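Putative alpha-galactosidase/melibiase (Bacteroides fragilis, PDB 4OGZ) probably hydrolyses terminal, non-reducing alpha-D-galactose residues from alpha-galactosides, as a glycoside hydrolase family 27 enzyme with a TIM-barrel domain. Local coordinates at residues His19-Tyr24 with Leu88-Gly93; Pro25-Leu30 with Asp246-Phe251; Thr122-Val127 with His175-Lys180; Arg132-Ala137 with Leu376-Ile381; Asn384-Gly389 with Pro407-Ser412. All coordinates share one frame; numbering follows the deposited sequence.

Contact 1 of 5, residues His19-Tyr24 with Leu88-Gly93; sequences HVVGNY and LLINIG
His19 O accepts from Leu89 N at 2.8 Å in a nearly straight bond (171° at the hydrogen), the first of five backbone bonds that zip the segments together in parallel. Val21 N and O then bond to Leu89 O and Asn91 N, Asn23 N takes Asn91 O, and Asn23 O receives Gly93 N at 2.9 Å. The side chains alternate between the two faces. Val20 and Leu89 lie side by side on one, CB to CB 4.1 Å. On the other, Val21 sets CG2 against Ile90 CG1 and crosses Leu88 CD1 with its CG1; beta-branched residues suit such extended backbone. At the end of the pair Gly93 O meets the edge of the Tyr24 ring in plane, 3.4 Å from CD1. Asn23 turns its amide to Pro28 O through ND2. In this Ig-like domain strand 20-23 is the edge of a mixed sheet: strand 82-92 continues it to strand 69-79, while Phe29 and Phe31 of strand 28-36 pack on Val21.

Contact 2 of 5, residues Pro25-Leu30 with Asp246-Phe251; sequences PATPFL and DRSIVF
Thr27 and Ser248 meet hydroxyl to hydroxyl, Thr27 OG1 standing 2.6 Å from Ser248 OG, and this pair is a direct polar link between the segments, one from the Ig-like domain and one from the catalytic barrel. Thr27 OG1 lies between its backbone N and carbonyl carbon (chi1 68°), which turns it toward the serine and lets the methyl CG2 rest 3.7 Å from Asp246 O. Both hydroxyls also reach Tyr24, Thr27 OG1 at its O and Ser248 OG at its N, so small, two-way polar side chains suit this junction.

Water-mediated bonds add two bridges. One water donates to Ala26 O and, at 2.6 Å, to Asp246 O; another donates to Pro28 O and accepts from Ser248 N at 3.0 Å. The first lets two carbonyl oxygens, both acceptors, share a donor; the second joins a carbonyl to an N-H.

Van der Waals contact comes from the Thr27 methyl and, chiefly, from Pro28. The proline CD lies 3.4 Å from Asp246 O, and its CG sits 3.6 Å from Arg247 NH1, the ring crossing the arginine at about a right angle. Arg247, bent at chi3 (90°), sends NH2 to Asp215 in a salt bridge and NE to Val214 O.

The contact lies at the surface, where the start of strand 28-36 meets the loop between helix 228-244 and barrel strand 250-254, with His175 of helix 166-176 touching Arg247.

Contact 3 of 5, residues Thr122-Val127 with His175-Lys180; sequences TADAMV and HERGFK
Phe179 drives its ring into helix 116-128, where it is gripped by Ala123, Met126 and Val127. Ala123 CB lies 3.6 Å from Phe179 CE2, a short side chain that admits the ring so close that CE2 also reaches Ala123 O at 3.3 Å. Met126, present as selenomethionine, lays its methyl CE 3.5 Å from Phe179 CE1, with SE 5.2 Å from the ring centroid in an oblique Met-aromatic contact, and Val127 CG2 adds a third apolar touch. Gly178, at positive phi, ends helix 166-176 in a Schellman motif and turns Phe179 inward.

The outer side is looser. Asp124 OD1 and Arg177 NE stand 3.7 Å apart, a long salt bridge in which no N-H points at the oxygen; a water joins them, 2.6 Å from Asp124 OD1 and in the guanidinium plane. Tyr173 OH also bonds Asp124, while Arg177 NH1 bonds Tyr173 O and makes a salt bridge to Glu176 OE1. Adhesion is therefore mainly apolar, while the charges probably interact through a water-softened electrostatic attraction.

Contact 4 of 5, residues Arg132-Ala137 with Leu376-Ile381; sequences RDLGYA and LNKDLI
Leu134 packs against the start of helix 378-384, in the TIM barrel's shell, where the loop leading into strand 138-140 meets the junction of two consecutive helices.

Apolar packing carries the contact. Leu134 has CG anti to its carbonyl carbon (chi1 -65°), which carries the side chain out toward segment 376-381. There its two methyls part company at the fork: CD1 goes to Leu376, 3.7 Å from CB, and CD2 to Lys378 CB at 4.2 Å. Its stem, CB, meets Ile381 CD1 at 3.9 Å. The fork of leucine suits a place with neighbours on three sides. Ile381 works on two fronts, as its CG2 rests 3.5 Å from Leu134 O and its CD1 also approaches Tyr136 CE2, where the two side chains cross at about a right angle. The buried tyrosine also touches Phe348 and Met102, and its hydroxyl is satisfied by Leu375 O. Gly135, at positive phi, makes the turn between Leu134 and Tyr136 possible.

No hydrogen bond crosses between the segments; the polar groups are satisfied by other partners. Asn377 is the N-cap: its OD1 accepts from Leu380 N at 2.9 Å, 168° at the hydrogen, with the donor above the carbonyl plane, and more weakly from Asp379 N. Asparagine fits here, since its short amide can fold back on the first turn, while ND2 holds Val445 O.

The tightest point is Leu134 CD1 against Leu376 CA, 3.4 Å apart.

Contact 5 of 5, residues Asn384-Gly389 with Pro407-Ser412; sequences NQDPLG and PLSDGS
Asp386 extends its carboxylate toward Ser409, its CG anti to the backbone N (chi1 -177°), and one oxygen takes two bonds from that residue. Ser409 N reaches Asp386 OD1 at 3.0 Å and Ser409 OG at 3.1 Å, both on the syn side and somewhat out of the carboxylate plane. The serine hydroxyl sits between its own N and carbonyl carbon (chi1 60°), which lets N-H and O-H converge on the same acceptor. Asp386 OD2 accepts from Leu388 N, met from above the carboxylate plane in an Asx turn, and a water links it across to Pro407 O.

Leu388 approaches alongside the serine: CG lies 3.6 Å from Ser409 CA, while CD1 runs on to Leu408 C at 3.5 Å. Two type I turns, Asp386 to Gly389 and Leu408 to Gly411, thus face each other, joining the linker after helix 378-384 to a hairpin of the C-terminal beta sandwich. A buried carboxylate held by backbone N-H groups, a hydroxyl and a water would probably remain ionised.

Contact 4 is the buried one, and it joins its segments by van der Waals packing, with no hydrogen bond across it; contact 3 resembles it on its inner side but adds charge and water outside. The two lie side by side round barrel strand 138-140 and are tied by Arg132 NH1 to Arg177 O and by Lys180 N to Ala137 O. Contact 1 depends instead on backbone bonds within the Ig-like sheet, and contact 2, at the surface, uses hydroxyls and waters to hold that domain to the barrel. These two also touch where Gly93 O packs on Pro25 CD. Contact 5, part polar and part Leu388 packing, joins the loop after helix 378-384 to the C-terminal sandwich, yet its Pro387 packs on Val20 of contact 1.

Contact 1 of 5, residues His19-Tyr24 with Leu88-Gly93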
# COMPACT_ATOMS: atom_id res chain seq x y z
N HIS A 19 -4.35 -11.35 -6.85
CA HIS A 19 -4.32 -12.64 -7.58
C HIS A 19 -3.02 -12.86 -8.32
O HIS A 19 -2.86 -13.86 -9.06
CB HIS A 19 -5.50 -12.71 -8.56
CG HIS A 19 -6.83 -12.57 -7.89
ND1 HIS A 19 -7.23 -13.39 -6.87
CD2 HIS A 19 -7.87 -11.73 -8.12
CE1 HIS A 19 -8.44 -13.05 -6.47
NE2 HIS A 19 -8.84 -12.01 -7.19
N VAL A 20 -2.08 -11.92 -8.15
CA VAL A 20 -0.77 -12.02 -8.76
C VAL A 20 0.24 -11.47 -7.74
O VAL A 20 0.01 -10.43 -7.13
CB VAL A 20 -0.72 -11.29 -10.13
CG1 VAL A 20 -1.44 -9.97 -10.09
CG2 VAL A 20 0.69 -11.03 -10.58
N VAL A 21 1.33 -12.21 -7.54
CA VAL A 21 2.35 -11.85 -6.58
C VAL A 21 3.71 -12.15 -7.18
O VAL A 21 3.87 -13.12 -7.92
CB VAL A 21 2.17 -12.60 -5.25
CG1 VAL A 21 0.80 -12.32 -4.70
CG2 VAL A 21 2.34 -14.09 -5.44
N GLY A 22 4.68 -11.29 -6.91
CA GLY A 22 6.03 -11.48 -7.41
C GLY A 22 7.01 -11.60 -6.26
O GLY A 22 6.77 -11.07 -5.15
N ASN A 23 8.07 -12.34 -6.51
CA ASN A 23 9.15 -12.52 -5.57
C ASN A 23 10.42 -12.82 -6.31
O ASN A 23 10.36 -13.45 -7.40
CB ASN A 23 8.79 -13.68 -4.61
CG ASN A 23 9.60 -13.64 -3.31
OD1 ASN A 23 9.75 -12.60 -2.71
ND2 ASN A 23 10.13 -14.80 -2.90
N TYR A 24 11.57 -12.42 -5.77
CA TYR A 24 12.83 -12.82 -6.37
C TYR A 24 13.12 -14.33 -6.18
O TYR A 24 12.80 -14.93 -5.13
CB TYR A 24 14.03 -12.10 -5.79
CG TYR A 24 14.02 -10.58 -5.84
CD1 TYR A 24 13.44 -9.90 -6.90
CD2 TYR A 24 14.66 -9.83 -4.83
CE1 TYR A 24 13.44 -8.53 -6.96
CE2 TYR A 24 14.68 -8.45 -4.88
CZ TYR A 24 14.03 -7.80 -5.93
OH TYR A 24 14.05 -6.46 -6.07
N LEU A 88 -4.05 -18.00 -8.40
CA LEU A 88 -2.95 -17.19 -7.93
C LEU A 88 -1.79 -17.35 -8.90
O LEU A 88 -1.26 -18.45 -9.10
CB LEU A 88 -2.52 -17.57 -6.52
CG LEU A 88 -1.37 -16.74 -5.94
CD1 LEU A 88 -1.80 -15.30 -5.68
CD2 LEU A 88 -0.82 -17.37 -4.68
N LEU A 89 -1.45 -16.24 -9.53
CA LEU A 89 -0.30 -16.15 -10.36
C LEU A 89 0.93 -15.75 -9.54
O LEU A 89 0.96 -14.70 -8.91
CB LEU A 89 -0.61 -15.14 -11.44
CG LEU A 89 0.26 -15.33 -12.68
CD1 LEU A 89 -0.41 -14.74 -13.92
CD2 LEU A 89 1.61 -14.68 -12.43
N ILE A 90 1.94 -16.61 -9.52
CA ILE A 90 3.20 -16.40 -8.82
C ILE A 90 4.30 -16.16 -9.83
O ILE A 90 4.70 -17.10 -10.59
CB ILE A 90 3.55 -17.59 -7.94
CG1 ILE A 90 2.37 -17.88 -6.99
CG2 ILE A 90 4.86 -17.32 -7.21
CD1 ILE A 90 2.63 -18.95 -5.94
N ASN A 91 4.77 -14.93 -9.89
CA ASN A 91 5.84 -14.57 -10.74
C ASN A 91 7.16 -14.50 -9.96
O ASN A 91 7.38 -13.60 -9.13
CB ASN A 91 5.57 -13.26 -11.45
CG ASN A 91 6.72 -12.84 -12.31
OD1 ASN A 91 7.70 -12.28 -11.82
ND2 ASN A 91 6.67 -13.19 -13.58
N ILE A 92 8.02 -15.48 -10.23
CA ILE A 92 9.29 -15.58 -9.57
C ILE A 92 10.22 -14.99 -10.57
O ILE A 92 10.45 -15.58 -11.64
CB ILE A 92 9.69 -17.03 -9.22
CG1 ILE A 92 8.70 -17.63 -8.23
CG2 ILE A 92 11.11 -17.09 -8.64
CD1 ILE A 92 8.56 -16.84 -6.93
N GLY A 93 10.72 -13.80 -10.27
CA GLY A 93 11.36 -12.97 -11.27
C GLY A 93 12.12 -11.78 -10.73
O GLY A 93 12.49 -11.73 -9.57

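Contact 2 of 5, residues Pro25-Leu30 with Asp246-Phe251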
# COMPACT_ATOMS: atom_id res chain seq x y z
N PRO A 25 13.77 -14.92 -7.18
CA PRO A 25 14.16 -16.33 -7.04
C PRO A 25 15.09 -16.60 -5.90
O PRO A 25 15.91 -15.75 -5.57
CB PRO A 25 14.90 -16.64 -8.34
CG PRO A 25 15.09 -15.34 -9.05
CD PRO A 25 14.10 -14.36 -8.50
N ALA A 26 14.95 -17.80 -5.34
CA ALA A 26 15.83 -18.29 -4.31
C ALA A 26 15.77 -17.39 -3.06
O ALA A 26 16.68 -17.43 -2.28
CB ALA A 26 17.25 -18.39 -4.80
N THR A 27 14.69 -16.63 -2.87
CA THR A 27 14.47 -15.89 -1.62
C THR A 27 13.26 -16.47 -0.88
O THR A 27 12.36 -17.10 -1.50
CB THR A 27 14.30 -14.39 -1.90
OG1 THR A 27 13.08 -14.15 -2.61
CG2 THR A 27 15.49 -13.89 -2.69
N PRO A 28 13.20 -16.26 0.45
CA PRO A 28 12.03 -16.64 1.18
C PRO A 28 10.77 -16.12 0.52
O PRO A 28 10.76 -14.97 0.05
CB PRO A 28 12.27 -16.00 2.59
CG PRO A 28 13.76 -16.09 2.74
CD PRO A 28 14.30 -15.84 1.35
N PHE A 29 9.72 -16.96 0.53
CA PHE A 29 8.38 -16.66 0.02
C PHE A 29 7.34 -16.85 1.11
O PHE A 29 7.32 -17.89 1.78
CB PHE A 29 7.99 -17.62 -1.08
CG PHE A 29 6.67 -17.29 -1.79
CD1 PHE A 29 5.44 -17.71 -1.28
CD2 PHE A 29 6.67 -16.60 -3.01
CE1 PHE A 29 4.25 -17.42 -1.96
CE2 PHE A 29 5.50 -16.28 -3.66
CZ PHE A 29 4.29 -16.66 -3.13
N LEU A 30 6.46 -15.87 1.24
CA LEU A 30 5.39 -15.87 2.21
C LEU A 30 4.15 -15.17 1.64
O LEU A 30 4.23 -14.03 1.13
CB LEU A 30 5.84 -15.13 3.49
CG LEU A 30 4.81 -15.17 4.60
CD1 LEU A 30 4.62 -16.57 5.11
CD2 LEU A 30 5.22 -14.21 5.74
N ASP A 246 20.10 -12.09 0.92
CA ASP A 246 19.41 -13.35 0.57
C ASP A 246 17.86 -13.26 0.55
O ASP A 246 17.19 -14.28 0.58
CB ASP A 246 19.90 -14.49 1.52
CG ASP A 246 19.59 -14.23 3.03
OD1 ASP A 246 19.00 -13.19 3.39
OD2 ASP A 246 19.94 -15.09 3.88
N ARG A 247 17.31 -12.06 0.56
CA ARG A 247 15.88 -11.81 0.63
C ARG A 247 15.36 -10.89 -0.44
O ARG A 247 16.07 -10.04 -0.94
CB ARG A 247 15.48 -11.09 1.93
CG ARG A 247 15.58 -11.88 3.16
CD ARG A 247 15.16 -11.04 4.37
NE ARG A 247 13.73 -11.09 4.72
CZ ARG A 247 13.08 -12.18 5.13
NH1 ARG A 247 13.69 -13.38 5.17
NH2 ARG A 247 11.79 -12.09 5.43
N SER A 248 14.07 -11.02 -0.71
CA SER A 248 13.35 -10.04 -1.50
C SER A 248 12.92 -8.87 -0.58
O SER A 248 11.94 -8.99 0.14
CB SER A 248 12.13 -10.70 -2.14
OG SER A 248 12.57 -11.62 -3.13
N ILE A 249 13.67 -7.77 -0.59
CA ILE A 249 13.32 -6.59 0.21
C ILE A 249 12.83 -5.47 -0.68
O ILE A 249 13.51 -5.05 -1.64
CB ILE A 249 14.48 -6.09 1.06
CG1 ILE A 249 14.95 -7.20 2.00
CG2 ILE A 249 14.05 -4.90 1.90
CD1 ILE A 249 16.27 -6.92 2.69
N VAL A 250 11.63 -5.01 -0.37
CA VAL A 250 11.02 -3.88 -1.05
C VAL A 250 11.80 -2.62 -0.72
O VAL A 250 12.12 -2.33 0.46
CB VAL A 250 9.52 -3.71 -0.69
CG1 VAL A 250 8.94 -2.41 -1.22
CG2 VAL A 250 8.72 -4.90 -1.20
N PHE A 251 12.07 -1.82 -1.74
CA PHE A 251 12.84 -0.60 -1.57
C PHE A 251 11.92 0.61 -1.81
O PHE A 251 11.53 0.87 -2.94
CB PHE A 251 14.03 -0.63 -2.53
CG PHE A 251 15.04 0.47 -2.32
CD1 PHE A 251 15.23 1.06 -1.09
CD2 PHE A 251 15.88 0.82 -3.35
CE1 PHE A 251 16.21 2.00 -0.92
CE2 PHE A 251 16.88 1.76 -3.19
CZ PHE A 251 17.04 2.37 -1.97
O HOH W 1 17.65 -16.88 0.47
O HOH W 2 12.19 -12.79 0.81

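Contact 3 of 5, residues Thr122-Val127 with His175-Lys180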
# COMPACT_ATOMS: atom_id res chain seq x y z
N THR A 122 -0.99 -4.64 16.54
CA THR A 122 -1.46 -4.16 15.26
C THR A 122 -1.65 -5.35 14.31
O THR A 122 -2.66 -5.46 13.64
CB THR A 122 -0.47 -3.12 14.69
OG1 THR A 122 -0.59 -1.92 15.49
CG2 THR A 122 -0.75 -2.81 13.21
N ALA A 123 -0.69 -6.26 14.30
CA ALA A 123 -0.82 -7.52 13.55
C ALA A 123 -2.08 -8.30 13.99
O ALA A 123 -2.86 -8.76 13.15
CB ALA A 123 0.43 -8.34 13.74
N ASP A 124 -2.30 -8.42 15.31
CA ASP A 124 -3.45 -9.16 15.84
C ASP A 124 -4.75 -8.49 15.42
O ASP A 124 -5.74 -9.15 15.16
CB ASP A 124 -3.42 -9.24 17.40
CG ASP A 124 -2.23 -10.08 17.96
OD1 ASP A 124 -1.62 -10.92 17.25
OD2 ASP A 124 -1.93 -9.90 19.15
N ALA A 125 -4.77 -7.16 15.44
CA ALA A 125 -5.98 -6.45 15.08
C ALA A 125 -6.31 -6.73 13.62
O ALA A 125 -7.45 -7.01 13.28
CB ALA A 125 -5.81 -4.97 15.32
N MSE A 126 -5.29 -6.70 12.78
CA MSE A 126 -5.47 -6.88 11.33
C MSE A 126 -5.90 -8.28 11.01
O MSE A 126 -6.68 -8.51 10.06
CB MSE A 126 -4.17 -6.50 10.64
CG MSE A 126 -4.07 -4.99 10.42
SE MSE A 126 -2.21 -4.42 10.01
CE MSE A 126 -2.05 -5.29 8.27
N VAL A 127 -5.41 -9.25 11.77
CA VAL A 127 -5.91 -10.63 11.67
C VAL A 127 -7.41 -10.68 11.94
O VAL A 127 -8.16 -11.31 11.20
CB VAL A 127 -5.16 -11.54 12.64
CG1 VAL A 127 -5.91 -12.84 12.88
CG2 VAL A 127 -3.77 -11.81 12.10
N HIS A 175 5.49 -12.76 10.37
CA HIS A 175 5.53 -13.82 9.32
C HIS A 175 4.68 -15.03 9.68
O HIS A 175 4.05 -15.63 8.80
CB HIS A 175 6.96 -14.27 9.09
CG HIS A 175 7.84 -13.22 8.53
ND1 HIS A 175 9.22 -13.23 8.70
CD2 HIS A 175 7.57 -12.13 7.80
CE1 HIS A 175 9.74 -12.17 8.11
NE2 HIS A 175 8.75 -11.48 7.58
N GLU A 176 4.60 -15.37 10.97
CA GLU A 176 3.71 -16.45 11.43
C GLU A 176 2.27 -16.25 10.91
O GLU A 176 1.54 -17.20 10.66
CB GLU A 176 3.70 -16.48 12.94
CG GLU A 176 3.74 -17.85 13.54
CD GLU A 176 3.56 -17.82 15.06
OE1 GLU A 176 4.01 -16.85 15.72
OE2 GLU A 176 2.93 -18.78 15.58
N ARG A 177 1.88 -14.99 10.75
CA ARG A 177 0.54 -14.63 10.32
C ARG A 177 0.42 -14.12 8.88
O ARG A 177 -0.64 -13.65 8.47
CB ARG A 177 0.02 -13.54 11.28
CG ARG A 177 -0.14 -14.05 12.69
CD ARG A 177 0.02 -12.98 13.76
NE ARG A 177 -0.24 -13.59 15.07
CZ ARG A 177 0.65 -14.30 15.75
NH1 ARG A 177 1.87 -14.48 15.29
NH2 ARG A 177 0.30 -14.88 16.88
N GLY A 178 1.50 -14.20 8.11
CA GLY A 178 1.47 -13.88 6.70
C GLY A 178 1.77 -12.41 6.43
O GLY A 178 1.63 -11.96 5.32
N PHE A 179 2.19 -11.68 7.46
CA PHE A 179 2.50 -10.25 7.36
C PHE A 179 3.95 -10.05 6.98
O PHE A 179 4.77 -10.92 7.21
CB PHE A 179 2.24 -9.48 8.69
CG PHE A 179 0.78 -9.40 9.09
CD1 PHE A 179 -0.14 -8.77 8.29
CD2 PHE A 179 0.35 -9.91 10.30
CE1 PHE A 179 -1.46 -8.68 8.65
CE2 PHE A 179 -0.96 -9.80 10.70
CZ PHE A 179 -1.88 -9.22 9.86
N LYS A 180 4.22 -8.88 6.39
CA LYS A 180 5.54 -8.46 6.01
C LYS A 180 5.98 -7.36 6.94
O LYS A 180 5.14 -6.56 7.40
CB LYS A 180 5.56 -7.95 4.58
CG LYS A 180 5.10 -8.96 3.52
CD LYS A 180 6.04 -10.14 3.42
CE LYS A 180 5.41 -11.31 2.66
NZ LYS A 180 5.00 -10.93 1.29
O HOH W 3 -2.73 -12.85 15.85

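Contact 4 of 5, residues Arg132-Ala137 with Leu376-Ile381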
# COMPACT_ATOMS: atom_id res chain seq x y z
N ARG A 132 -6.49 -8.08 7.08
CA ARG A 132 -5.65 -9.13 6.49
C ARG A 132 -6.38 -9.86 5.38
O ARG A 132 -5.79 -10.27 4.36
CB ARG A 132 -5.18 -10.15 7.53
CG ARG A 132 -4.15 -11.13 7.03
CD ARG A 132 -3.60 -12.04 8.10
NE ARG A 132 -4.59 -13.02 8.54
CZ ARG A 132 -4.32 -14.22 9.02
NH1 ARG A 132 -3.07 -14.65 9.14
NH2 ARG A 132 -5.30 -15.00 9.40
N ASP A 133 -7.68 -10.03 5.55
CA ASP A 133 -8.45 -10.76 4.52
C ASP A 133 -8.84 -9.92 3.30
O ASP A 133 -9.38 -10.46 2.33
CB ASP A 133 -9.66 -11.43 5.19
CG ASP A 133 -9.23 -12.59 6.04
OD1 ASP A 133 -8.63 -13.51 5.45
OD2 ASP A 133 -9.41 -12.57 7.29
N LEU A 134 -8.50 -8.63 3.34
CA LEU A 134 -8.58 -7.74 2.18
C LEU A 134 -7.24 -7.38 1.61
O LEU A 134 -7.15 -6.59 0.65
CB LEU A 134 -9.36 -6.47 2.57
CG LEU A 134 -10.81 -6.78 2.92
CD1 LEU A 134 -11.55 -5.48 3.20
CD2 LEU A 134 -11.54 -7.53 1.81
N GLY A 135 -6.18 -8.00 2.11
CA GLY A 135 -4.89 -7.91 1.44
C GLY A 135 -3.90 -7.00 2.08
O GLY A 135 -2.77 -6.88 1.59
N TYR A 136 -4.29 -6.38 3.20
CA TYR A 136 -3.35 -5.59 3.95
C TYR A 136 -2.34 -6.56 4.55
O TYR A 136 -2.70 -7.50 5.31
CB TYR A 136 -4.07 -4.80 5.05
CG TYR A 136 -5.00 -3.70 4.56
CD1 TYR A 136 -4.53 -2.43 4.28
CD2 TYR A 136 -6.35 -3.94 4.37
CE1 TYR A 136 -5.37 -1.42 3.83
CE2 TYR A 136 -7.21 -2.95 3.94
CZ TYR A 136 -6.72 -1.68 3.68
OH TYR A 136 -7.61 -0.67 3.32
N ALA A 137 -1.06 -6.35 4.23
CA ALA A 137 -0.03 -7.28 4.66
C ALA A 137 1.21 -6.65 5.27
O ALA A 137 1.90 -7.31 6.04
CB ALA A 137 0.39 -8.14 3.42
N LEU A 376 -12.27 -1.07 4.55
CA LEU A 376 -12.65 -2.41 4.20
C LEU A 376 -13.53 -2.45 2.94
O LEU A 376 -14.26 -3.39 2.76
CB LEU A 376 -13.35 -3.12 5.39
CG LEU A 376 -12.55 -3.26 6.70
CD1 LEU A 376 -13.38 -4.05 7.70
CD2 LEU A 376 -11.20 -3.95 6.54
N ASN A 377 -13.47 -1.43 2.07
CA ASN A 377 -14.27 -1.45 0.87
C ASN A 377 -13.55 -2.34 -0.13
O ASN A 377 -12.57 -1.92 -0.74
CB ASN A 377 -14.48 -0.06 0.26
CG ASN A 377 -15.43 -0.09 -0.93
OD1 ASN A 377 -15.28 -0.94 -1.85
ND2 ASN A 377 -16.35 0.86 -0.99
N LYS A 378 -14.03 -3.57 -0.23
CA LYS A 378 -13.42 -4.62 -1.05
C LYS A 378 -13.32 -4.24 -2.52
O LYS A 378 -12.41 -4.72 -3.24
CB LYS A 378 -14.29 -5.86 -0.86
CG LYS A 378 -14.09 -7.02 -1.81
CD LYS A 378 -15.25 -8.00 -1.61
CE LYS A 378 -14.91 -9.41 -2.05
NZ LYS A 378 -15.28 -10.43 -1.02
N ASP A 379 -14.28 -3.43 -2.98
CA ASP A 379 -14.39 -3.10 -4.40
C ASP A 379 -13.39 -2.04 -4.79
O ASP A 379 -12.72 -2.16 -5.82
CB ASP A 379 -15.81 -2.63 -4.75
CG ASP A 379 -16.87 -3.72 -4.59
OD1 ASP A 379 -16.54 -4.91 -4.77
OD2 ASP A 379 -18.04 -3.38 -4.25
N LEU A 380 -13.21 -1.04 -3.94
CA LEU A 380 -12.14 -0.06 -4.14
C LEU A 380 -10.75 -0.69 -4.09
O LEU A 380 -9.90 -0.39 -4.95
CB LEU A 380 -12.19 1.08 -3.13
CG LEU A 380 -13.35 2.03 -3.34
CD1 LEU A 380 -13.49 2.94 -2.10
CD2 LEU A 380 -13.18 2.83 -4.61
N ILE A 381 -10.56 -1.59 -3.14
CA ILE A 381 -9.32 -2.30 -3.00
C ILE A 381 -9.06 -3.14 -4.25
O ILE A 381 -7.94 -3.19 -4.74
CB ILE A 381 -9.35 -3.18 -1.74
CG1 ILE A 381 -9.22 -2.30 -0.50
CG2 ILE A 381 -8.23 -4.25 -1.77
CD1 ILE A 381 -9.55 -3.02 0.78

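Contact 5 of 5, residues Asn384-Gly389 with Pro407-Ser412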
# COMPACT_ATOMS: atom_id res chain seq x y z
N ASN A 384 -7.67 -0.95 -6.82
CA ASN A 384 -6.27 -0.76 -6.50
C ASN A 384 -5.39 -1.94 -6.91
O ASN A 384 -4.27 -1.71 -7.37
CB ASN A 384 -6.06 -0.46 -5.01
CG ASN A 384 -4.59 -0.20 -4.62
OD1 ASN A 384 -3.94 -1.07 -4.02
ND2 ASN A 384 -4.09 0.99 -4.90
N GLN A 385 -5.87 -3.17 -6.69
CA GLN A 385 -5.07 -4.40 -6.91
C GLN A 385 -5.24 -5.02 -8.29
O GLN A 385 -4.79 -6.18 -8.54
CB GLN A 385 -5.43 -5.44 -5.87
CG GLN A 385 -5.14 -4.99 -4.42
CD GLN A 385 -3.65 -4.93 -4.17
OE1 GLN A 385 -2.97 -5.96 -4.06
NE2 GLN A 385 -3.13 -3.72 -4.10
N ASP A 386 -5.89 -4.27 -9.19
CA ASP A 386 -6.13 -4.79 -10.53
C ASP A 386 -4.78 -5.13 -11.12
O ASP A 386 -3.92 -4.29 -11.12
CB ASP A 386 -6.82 -3.76 -11.39
CG ASP A 386 -7.14 -4.30 -12.77
OD1 ASP A 386 -8.19 -4.96 -12.90
OD2 ASP A 386 -6.31 -4.11 -13.69
N PRO A 387 -4.62 -6.35 -11.68
CA PRO A 387 -3.29 -6.79 -12.18
C PRO A 387 -2.70 -5.95 -13.31
O PRO A 387 -1.48 -5.94 -13.48
CB PRO A 387 -3.53 -8.23 -12.69
CG PRO A 387 -4.95 -8.53 -12.45
CD PRO A 387 -5.64 -7.39 -11.77
N LEU A 388 -3.51 -5.22 -14.04
CA LEU A 388 -2.94 -4.28 -15.03
C LEU A 388 -2.05 -3.23 -14.36
O LEU A 388 -1.12 -2.72 -14.95
CB LEU A 388 -4.01 -3.57 -15.87
CG LEU A 388 -4.96 -4.38 -16.74
CD1 LEU A 388 -5.83 -3.44 -17.57
CD2 LEU A 388 -4.22 -5.31 -17.68
N GLY A 389 -2.37 -2.83 -13.14
CA GLY A 389 -1.51 -1.86 -12.45
C GLY A 389 -1.35 -0.52 -13.13
O GLY A 389 -0.27 0.07 -13.12
N PRO A 407 -8.33 2.01 -16.57
CA PRO A 407 -8.75 0.78 -17.27
C PRO A 407 -8.48 -0.46 -16.43
O PRO A 407 -7.42 -0.56 -15.85
CB PRO A 407 -7.89 0.76 -18.54
CG PRO A 407 -7.21 2.10 -18.61
CD PRO A 407 -7.21 2.70 -17.21
N LEU A 408 -9.41 -1.43 -16.43
CA LEU A 408 -9.30 -2.65 -15.60
C LEU A 408 -9.08 -3.87 -16.48
O LEU A 408 -9.27 -3.82 -17.71
CB LEU A 408 -10.54 -2.83 -14.70
CG LEU A 408 -10.88 -1.63 -13.79
CD1 LEU A 408 -12.18 -1.81 -13.01
CD2 LEU A 408 -9.78 -1.30 -12.77
N SER A 409 -8.69 -4.97 -15.85
CA SER A 409 -8.15 -6.12 -16.60
C SER A 409 -9.22 -6.91 -17.37
O SER A 409 -8.89 -7.64 -18.27
CB SER A 409 -7.36 -7.03 -15.67
OG SER A 409 -8.19 -7.49 -14.64
N ASP A 410 -10.49 -6.76 -17.03
CA ASP A 410 -11.58 -7.38 -17.77
C ASP A 410 -12.12 -6.47 -18.84
O ASP A 410 -13.16 -6.74 -19.40
CB ASP A 410 -12.71 -7.74 -16.85
CG ASP A 410 -13.34 -6.51 -16.21
OD1 ASP A 410 -12.75 -5.41 -16.35
OD2 ASP A 410 -14.43 -6.65 -15.63
N GLY A 411 -11.42 -5.39 -19.14
CA GLY A 411 -11.86 -4.50 -20.20
C GLY A 411 -12.80 -3.41 -19.72
O GLY A 411 -13.03 -2.46 -20.42
N SER A 412 -13.34 -3.51 -18.53
CA SER A 412 -14.10 -2.38 -17.97
C SER A 412 -13.18 -1.22 -17.60
O SER A 412 -11.96 -1.35 -17.65
CB SER A 412 -14.91 -2.82 -16.75
OG SER A 412 -14.06 -3.19 -15.67
O HOH W 4 -5.61 -1.28 -13.77